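Methane monooxygenase hydroxylase, MmoD (Methylosinus sporium, PDB 6D7K) probably binds the hydroxylase of soluble methane monooxygenase, the enzyme that oxidises methane to methanol, and regulates it. Local coordinates at residues 52-55 / 56-59. Residues are numbered along the deposited sequence; the frame is centred on the assembly and turned at random.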
ATOM      1  N   SER H  52      22.094   4.218 -17.976  1.00 31.30           N
ATOM      2  CA  SER H  52      22.921   3.713 -19.056  1.00 29.93           C
ATOM      3  C   SER H  52      24.353   4.160 -18.812  1.00 33.32           C
ATOM      4  O   SER H  52      24.618   5.075 -18.018  1.00 29.77           O
ATOM      5  CB  SER H  52      22.458   4.229 -20.420  1.00 28.26           C
ATOM      6  OG  SER H  52      21.206   3.710 -20.794  1.00 32.45           O
ATOM      7  N   LEU H  53      25.280   3.528 -19.548  1.00 31.85           N
ATOM      8  CA  LEU H  53      26.686   3.915 -19.498  1.00 34.28           C
ATOM      9  C   LEU H  53      26.975   5.222 -20.232  1.00 38.05           C
ATOM     10  O   LEU H  53      28.000   5.852 -19.958  1.00 38.97           O
ATOM     11  CB  LEU H  53      27.569   2.816 -20.086  1.00 32.52           C
ATOM     12  CG  LEU H  53      27.529   1.406 -19.483  1.00 33.85           C
ATOM     13  CD1 LEU H  53      28.491   0.472 -20.190  1.00 29.28           C
ATOM     14  CD2 LEU H  53      27.805   1.420 -17.974  1.00 33.38           C
ATOM     15  N   SER H  54      26.103   5.652 -21.142  1.00 36.10           N
ATOM     16  CA  SER H  54      26.422   6.790 -21.993  1.00 34.54           C
ATOM     17  C   SER H  54      25.142   7.371 -22.568  1.00 40.45           C
ATOM     18  O   SER H  54      24.112   6.699 -22.626  1.00 39.27           O
ATOM     19  CB  SER H  54      27.344   6.379 -23.140  1.00 36.45           C
ATOM     20  OG  SER H  54      26.584   5.760 -24.154  1.00 34.58           O
ATOM     21  N   PHE H  55      25.230   8.628 -23.028  1.00 42.13           N
ATOM     22  CA  PHE H  55      24.137   9.206 -23.801  1.00 34.89           C
ATOM     23  C   PHE H  55      23.681   8.233 -24.877  1.00 36.37           C
ATOM     24  O   PHE H  55      22.483   7.956 -25.009  1.00 41.17           O
ATOM     25  CB  PHE H  55      24.559  10.544 -24.425  1.00 38.74           C
ATOM     26  CG  PHE H  55      23.437  11.264 -25.161  1.00 41.71           C
ATOM     27  CD1 PHE H  55      22.491  12.012 -24.455  1.00 39.66           C
ATOM     28  CD2 PHE H  55      23.336  11.200 -26.553  1.00 38.88           C
ATOM     29  CE1 PHE H  55      21.455  12.671 -25.120  1.00 42.33           C
ATOM     30  CE2 PHE H  55      22.307  11.855 -27.235  1.00 39.78           C
ATOM     31  CZ  PHE H  55      21.363  12.592 -26.520  1.00 45.38           C
ATOM     32  N   ASP H  56      24.631   7.677 -25.635  1.00 35.52           N
ATOM     33  CA  ASP H  56      24.278   6.808 -26.756  1.00 36.81           C
ATOM     34  C   ASP H  56      23.377   5.662 -26.307  1.00 37.31           C
ATOM     35  O   ASP H  56      22.351   5.381 -26.944  1.00 36.68           O
ATOM     36  CB  ASP H  56      25.534   6.234 -27.426  1.00 48.57           C
ATOM     37  CG  ASP H  56      26.576   7.290 -27.787  1.00 53.57           C
ATOM     38  OD1 ASP H  56      27.018   8.074 -26.905  1.00 54.26           O
ATOM     39  OD2 ASP H  56      26.987   7.289 -28.967  1.00 56.10           O
ATOM     40  N   SER H  57      23.762   4.958 -25.225  1.00 36.47           N
ATOM     41  CA  SER H  57      22.988   3.803 -24.761  1.00 33.40           C
ATOM     42  C   SER H  57      21.734   4.215 -23.986  1.00 32.39           C
ATOM     43  O   SER H  57      20.795   3.421 -23.890  1.00 33.19           O
ATOM     44  CB  SER H  57      23.869   2.864 -23.921  1.00 31.34           C
ATOM     45  OG  SER H  57      24.675   3.549 -22.967  1.00 33.73           O
ATOM     46  N   SER H  58      21.704   5.433 -23.440  1.00 29.49           N
ATOM     47  CA  SER H  58      20.454   6.007 -22.967  1.00 30.57           C
ATOM     48  C   SER H  58      19.406   5.996 -24.064  1.00 35.99           C
ATOM     49  O   SER H  58      18.253   5.595 -23.839  1.00 35.50           O
ATOM     50  CB  SER H  58      20.684   7.434 -22.490  1.00 34.00           C
ATOM     51  OG  SER H  58      21.398   7.462 -21.272  1.00 37.98           O
ATOM     52  N   ARG H  59      19.783   6.451 -25.263  1.00 37.78           N
ATOM     53  CA  ARG H  59      18.821   6.494 -26.358  1.00 33.56           C
ATOM     54  C   ARG H  59      18.350   5.099 -26.721  1.00 32.19           C
ATOM     55  O   ARG H  59      17.152   4.861 -26.909  1.00 36.20           O
ATOM     56  CB  ARG H  59      19.435   7.179 -27.573  1.00 35.56           C
ATOM     57  CG  ARG H  59      19.786   8.629 -27.319  1.00 39.56           C
ATOM     58  CD  ARG H  59      20.486   9.238 -28.505  1.00 40.72           C
ATOM     59  NE  ARG H  59      19.549   9.822 -29.450  1.00 42.98           N
ATOM     60  CZ  ARG H  59      19.899  10.366 -30.612  1.00 46.02           C
ATOM     61  NH1 ARG H  59      21.172  10.391 -30.993  1.00 40.07           N
ATOM     62  NH2 ARG H  59      18.966  10.891 -31.397  1.00 51.48           N
TER
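S54 O accepts from S58 N at 2.8 Å and F55 O from R59 N at 3.1 Å; these i to i+4 bonds open helix 55-74, with L53 and S54 linking it to the end of strand 45-52. S54, extended at the N-cap, and S57 in the first turn form a capping box. S57 N gives a hydrogen bond to S54 OG (3.1 Å, N-H...O angle 166°), while the return bond from S54 N to S57 OG is weak and bent. Both hydroxyls lie between backbone N and carbonyl carbon, which brings each within reach of the other residue's amide. On another side of the turn S58 OG lies 3.1 Å from S54 O, beside the main-chain bond to the same oxygen. S52 CB packs against S57 OG, at 3.4 Å, and against S58 OG. F55 and R59 pair one turn apart: R59 CD sits 3.4 Å from F55 CE2 and R59 CG lies over a face of the ring, while the guanidinium plane is tilted 41° from the ring. With CG anti to the backbone N (chi1 -176°), the phenyl stands out from the helix, where R59 CG and CD reach it. With an alanine at F55, the aliphatic part of R59 would probably lose its ring support and be freer to turn. On the side of the capping box, each of S54 OG and S57 OG is also hydrogen-bonded to an acidic side chain of the chain of another protein, so the helix start also belongs to a protein-protein interface. The cap is a junction between helix and antiparallel sheet: F55 also touches I17 and I19 of strand 17-21, S58 packs on W36 and W38 of strand 36-42 and is hydrogen-bonded to T29 OG1, and the S52 backbone pairs with W36.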